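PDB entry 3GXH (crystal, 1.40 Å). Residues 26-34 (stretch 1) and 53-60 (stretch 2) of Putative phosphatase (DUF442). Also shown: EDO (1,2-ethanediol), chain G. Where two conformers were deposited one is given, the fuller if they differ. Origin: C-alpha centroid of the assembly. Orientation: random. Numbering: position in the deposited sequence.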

ATOM      1  N   GLY A  26      -6.585   2.227   2.782  1.00  9.32           N
ATOM      2  CA  GLY A  26      -7.528   2.499   1.737  1.00 10.24           C
ATOM      3  C   GLY A  26      -7.408   3.908   1.217  1.00 10.53           C
ATOM      4  O   GLY A  26      -6.390   4.579   1.349  1.00 11.38           O
ATOM      5  N   LEU A  27      -8.468   4.409   0.547  1.00 10.26           N
ATOM      6  CA  LEU A  27      -8.303   5.612  -0.267  1.00  8.92           C
ATOM      7  C   LEU A  27      -8.407   6.884   0.550  1.00  9.64           C
ATOM      8  O   LEU A  27      -9.486   7.172   1.067  1.00 10.32           O
ATOM      9  CB  LEU A  27      -9.387   5.627  -1.357  1.00 10.83           C
ATOM     10  CG  LEU A  27      -9.366   6.813  -2.343  1.00 10.37           C
ATOM     11  CD1 LEU A  27      -8.050   6.901  -3.043  1.00 11.75           C
ATOM     12  CD2 LEU A  27     -10.514   6.634  -3.335  1.00 11.18           C
ATOM     13  N   PRO A  28      -7.342   7.666   0.660  1.00  9.67           N
ATOM     14  CA  PRO A  28      -7.481   8.969   1.324  1.00  9.31           C
ATOM     15  C   PRO A  28      -8.345   9.919   0.533  1.00  9.24           C
ATOM     16  O   PRO A  28      -8.256   9.887  -0.692  1.00 10.34           O
ATOM     17  CB  PRO A  28      -6.021   9.496   1.445  1.00 10.14           C
ATOM     18  CG  PRO A  28      -5.201   8.225   1.266  1.00 10.75           C
ATOM     19  CD  PRO A  28      -5.958   7.460   0.235  1.00  9.84           C
ATOM     20  N   ASN A  29      -9.200  10.714   1.164  1.00 10.27           N
ATOM     21  CA  ASN A  29      -9.822  11.818   0.475  1.00 10.70           C
ATOM     22  C   ASN A  29      -8.820  12.958   0.361  1.00 10.74           C
ATOM     23  O   ASN A  29      -7.686  12.887   0.826  1.00 10.07           O
ATOM     24  CB  ASN A  29     -11.125  12.215   1.172  1.00 10.55           C
ATOM     25  CG  ASN A  29     -10.942  12.751   2.541  1.00 12.34           C
ATOM     26  OD1 ASN A  29      -9.946  13.389   2.879  1.00 10.27           O
ATOM     27  ND2 ASN A  29     -11.948  12.510   3.371  1.00 15.69           N
ATOM     28  N   GLU A  30      -9.187  14.029  -0.331  1.00 11.10           N
ATOM     29  CA  GLU A  30      -8.271  15.085  -0.637  1.00 10.93           C
ATOM     30  C   GLU A  30      -7.654  15.693   0.598  1.00  9.32           C
ATOM     31  O   GLU A  30      -6.421  15.834   0.713  1.00 11.34           O
ATOM     32  CB  GLU A  30      -8.930  16.174  -1.508  1.00 10.99           C
ATOM     33  CG  GLU A  30      -7.986  17.325  -1.834  1.00 11.29           C
ATOM     34  CD  GLU A  30      -8.527  18.290  -2.881  1.00 12.16           C
ATOM     35  OE1 GLU A  30      -9.551  17.991  -3.556  1.00 13.35           O
ATOM     36  OE2 GLU A  30      -7.916  19.381  -3.038  1.00 15.35           O
ATOM     37  N   GLN A  31      -8.465  16.049   1.576  1.00 10.52           N
ATOM     38  CA  GLN A  31      -7.950  16.656   2.802  1.00 11.00           C
ATOM     39  C   GLN A  31      -7.029  15.731   3.561  1.00 11.03           C
ATOM     40  O   GLN A  31      -6.074  16.182   4.203  1.00 11.63           O
ATOM     41  CB  GLN A  31      -9.113  17.191   3.642  1.00 13.49           C
ATOM     42  CG  GLN A  31     -10.162  16.293   3.910  1.00 17.12           C
ATOM     43  CD  GLN A  31     -11.298  16.168   2.794  1.00 17.96           C
ATOM     44  OE1 GLN A  31     -11.177  16.531   1.527  1.00 17.34           O
ATOM     45  NE2 GLN A  31     -12.423  15.560   3.253  1.00 17.58           N
ATOM     46  N   GLN A  32      -7.281  14.444   3.486  1.00  9.96           N
ATOM     47  CA  GLN A  32      -6.443  13.443   4.168  1.00  8.74           C
ATOM     48  C   GLN A  32      -5.022  13.390   3.575  1.00 10.41           C
ATOM     49  O   GLN A  32      -4.078  13.033   4.281  1.00 10.91           O
ATOM     50  CB  GLN A  32      -7.099  12.058   4.217  1.00 10.82           C
ATOM     51  CG  GLN A  32      -8.287  12.062   5.153  1.00 10.68           C
ATOM     52  CD  GLN A  32      -9.141  10.859   5.037  1.00 10.18           C
ATOM     53  OE1 GLN A  32      -9.174  10.222   3.984  1.00 10.96           O
ATOM     54  NE2 GLN A  32      -9.886  10.550   6.132  1.00 10.64           N
ATOM     55  N   PHE A  33      -4.832  13.765   2.305  1.00 10.26           N
ATOM     56  CA  PHE A  33      -3.469  13.818   1.805  1.00  9.85           C
ATOM     57  C   PHE A  33      -2.668  14.888   2.532  1.00 10.65           C
ATOM     58  O   PHE A  33      -1.467  14.716   2.757  1.00 11.01           O
ATOM     59  CB  PHE A  33      -3.449  14.058   0.302  1.00 10.86           C
ATOM     60  CG  PHE A  33      -3.844  12.867  -0.491  1.00 10.63           C
ATOM     61  CD1 PHE A  33      -3.093  11.705  -0.435  1.00  9.98           C
ATOM     62  CD2 PHE A  33      -4.950  12.855  -1.336  1.00 12.44           C
ATOM     63  CE1 PHE A  33      -3.443  10.544  -1.159  1.00 12.87           C
ATOM     64  CE2 PHE A  33      -5.299  11.674  -2.029  1.00 11.81           C
ATOM     65  CZ  PHE A  33      -4.544  10.547  -1.926  1.00 12.78           C
ATOM     66  N   SER A  34      -3.297  16.004   2.869  1.00 10.51           N
ATOM     67  CA  SER A  34      -2.609  17.010   3.697  1.00 11.53           C
ATOM     68  C   SER A  34      -2.244  16.475   5.078  1.00 11.03           C
ATOM     69  O   SER A  34      -1.168  16.777   5.617  1.00 12.59           O
ATOM     70  CB  SER A  34      -3.453  18.281   3.789  1.00 15.11           C
ATOM     71  OG  SER A  34      -3.419  18.946   2.520  1.00 20.03           O
ATOM     72  N   LYS A  53     -14.505   3.738 -10.539  1.00 14.73           N
ATOM     73  CA  LYS A  53     -15.421   4.862 -10.432  0.70 14.78           C
ATOM     74  C   LYS A  53     -15.214   5.598  -9.109  1.00 11.96           C
ATOM     75  O   LYS A  53     -15.580   6.746  -8.987  1.00 12.80           O
ATOM     76  CB  LYS A  53     -16.874   4.409 -10.510  0.70 18.06           C
ATOM     77  CG  LYS A  53     -17.172   3.475  -9.424  0.70 16.39           C
ATOM     78  N   ASP A  54     -14.559   4.964  -8.155  1.00 11.88           N
ATOM     79  CA  ASP A  54     -14.307   5.576  -6.860  1.00 10.72           C
ATOM     80  C   ASP A  54     -12.999   6.368  -6.807  1.00 11.48           C
ATOM     81  O   ASP A  54     -12.740   7.111  -5.846  1.00 11.32           O
ATOM     82  CB  ASP A  54     -14.297   4.537  -5.788  1.00 11.53           C
ATOM     83  CG  ASP A  54     -15.622   3.845  -5.655  1.00 12.28           C
ATOM     84  OD1 ASP A  54     -16.570   4.458  -5.157  1.00 13.12           O
ATOM     85  OD2 ASP A  54     -15.728   2.652  -6.109  1.00 15.28           O
ATOM     86  N   ALA A  55     -12.163   6.224  -7.840  1.00 11.51           N
ATOM     87  CA  ALA A  55     -10.859   6.868  -7.848  1.00 10.77           C
ATOM     88  C   ALA A  55     -10.940   8.357  -7.986  1.00 10.10           C
ATOM     89  O   ALA A  55     -11.844   8.922  -8.591  1.00 11.64           O
ATOM     90  CB  ALA A  55      -9.997   6.312  -9.010  1.00 12.31           C
ATOM     91  N   HIS A  56      -9.917   9.053  -7.502  1.00 10.11           N
ATOM     92  CA  HIS A  56      -9.800  10.461  -7.787  1.00  9.96           C
ATOM     93  C   HIS A  56      -9.584  10.646  -9.276  1.00 10.65           C
ATOM     94  O   HIS A  56      -8.899   9.850  -9.898  1.00 12.01           O
ATOM     95  CB  HIS A  56      -8.603  11.093  -7.036  1.00 11.06           C
ATOM     96  CG  HIS A  56      -8.748  11.066  -5.549  1.00 10.83           C
ATOM     97  ND1 HIS A  56      -9.725  11.802  -4.918  1.00 11.40           N
ATOM     98  CD2 HIS A  56      -8.109  10.340  -4.585  1.00 11.48           C
ATOM     99  CE1 HIS A  56      -9.640  11.568  -3.618  1.00  9.74           C
ATOM    100  NE2 HIS A  56      -8.667  10.698  -3.385  1.00 10.99           N
ATOM    101  N   PRO A  57     -10.118  11.729  -9.844  1.00 10.53           N
ATOM    102  CA  PRO A  57      -9.855  11.974 -11.281  1.00 12.05           C
ATOM    103  C   PRO A  57      -8.329  12.168 -11.555  1.00 12.58           C
ATOM    104  O   PRO A  57      -7.870  11.820 -12.639  1.00 13.22           O
ATOM    105  CB  PRO A  57     -10.616  13.233 -11.575  1.00 14.25           C
ATOM    106  CG  PRO A  57     -11.747  13.214 -10.595  1.00 20.50           C
ATOM    107  CD  PRO A  57     -11.182  12.590  -9.334  1.00 13.10           C
ATOM    108  N   ASP A  58      -7.597  12.711 -10.594  1.00 10.84           N
ATOM    109  CA  ASP A  58      -6.137  12.912 -10.734  1.00  9.03           C
ATOM    110  C   ASP A  58      -5.513  12.894  -9.348  1.00  9.63           C
ATOM    111  O   ASP A  58      -5.235  13.937  -8.753  1.00 10.56           O
ATOM    112  CB  ASP A  58      -5.880  14.209 -11.440  1.00  9.52           C
ATOM    113  CG  ASP A  58      -4.416  14.403 -11.849  1.00 14.73           C
ATOM    114  OD1 ASP A  58      -3.577  13.587 -11.407  1.00 12.95           O
ATOM    115  OD2 ASP A  58      -4.134  15.355 -12.582  1.00 16.33           O
ATOM    116  N   GLU A  59      -5.310  11.679  -8.850  1.00 10.62           N
ATOM    117  CA  GLU A  59      -4.742  11.522  -7.535  1.00  9.33           C
ATOM    118  C   GLU A  59      -3.364  12.167  -7.456  1.00 10.97           C
ATOM    119  O   GLU A  59      -3.004  12.777  -6.431  1.00 11.09           O
ATOM    120  CB  GLU A  59      -4.701  10.070  -7.087  1.00  9.43           C
ATOM    121  CG  GLU A  59      -4.066   9.964  -5.680  1.00 11.48           C
ATOM    122  CD  GLU A  59      -4.202   8.636  -5.026  1.00 12.33           C
ATOM    123  OE1 GLU A  59      -5.306   8.058  -4.991  1.00 12.07           O
ATOM    124  OE2 GLU A  59      -3.152   8.185  -4.489  1.00 12.05           O
ATOM    125  N   GLY A  60      -2.570  11.996  -8.506  1.00  9.67           N
ATOM    126  CA  GLY A  60      -1.216  12.548  -8.461  1.00 10.38           C
ATOM    127  C   GLY A  60      -1.154  14.045  -8.260  1.00  9.34           C
ATOM    128  O   GLY A  60      -0.236  14.567  -7.617  1.00 11.30           O
TER
HETATM  129  C1  EDO G   8     -12.543   7.394  -0.149  1.00 15.41           C
HETATM  130  O1  EDO G   8     -11.846   8.403   0.178  1.00 19.60           O
HETATM  131  C2  EDO G   8     -12.794   6.493   1.075  1.00 20.62           C
HETATM  132  O2  EDO G   8     -13.614   5.421   0.662  1.00 15.86           O

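Gly26 lies too far from stretch 2 to touch it, so the contact begins at Leu27. Its CA-to-CB bond points toward the other stretch, and the side chain, with chi1 t and chi2 p, spreads its two methyls over different neighbours: CD2 lies 3.4 Å from Asp54 O, while CD1 lies 3.8 Å from His56 CD2 and 3.6 Å from Glu59 OE1. A branched aliphatic residue suits this place because it can fill the space between a backbone carbonyl, an imidazole and a carboxylate by packing alone; 65 Å² of Leu27 is covered by stretch 2. Leu27 O accepts a hydrogen bond from O1 of the ethanediol at 2.8 Å.

Pro28 contributes through its backbone. Its CA-to-CB bond points sideways and its ring comes no nearer than 5.3 Å, from Pro28 CD to Glu59 OE1, but Pro28 O accepts the one hydrogen bond between the stretches, from His56 NE2. The 2.8 Å from His56 NE2 to Pro28 O and the N-H...O angle of 167° indicate a short, nearly linear bond, and the acceptor lies at the edge of the imidazole near its plane, where an N-H is directed. His56, with chi1 m and its CA-to-CB bond toward stretch 1, has 72 Å² covered, the most of any residue here.

Asn29 points its CA-to-CB bond away from stretch 2, and its side chain is used locally. As the N-cap, its OD1 accepts from Gln32 N at 2.9 Å, while Asn29 N donates to Gln32 OE1, also at 2.9 Å. Asn29 CA still lies 4.1 Å from His56 CE1, at the edge of the imidazole. Glu30 approaches the same atom through its backbone, with N 4.1 Å from His56 CE1; its side chain remains exposed.

Phe33, one helical turn on from Asn29, again points its CA-to-CB bond toward stretch 2. A flat aromatic ring suits this buried position because it reaches two partners at once: Phe33 CE2 lies 3.8 Å from His56 NE2 and Phe33 CZ 3.7 Å from Glu59 CD. The Phe33 and His56 rings are oblique, their centroids 5.8 Å apart and planes at 59°. Glu59 starts sideways, but its long side chain, t at chi1 and chi2, brings its end nearer, setting Glu59 OE1 3.6 Å from Leu27 CD1 while OE2 is hydrogen-bonded elsewhere in the structure. In all, the stretches bury 276 Å², both sides summed.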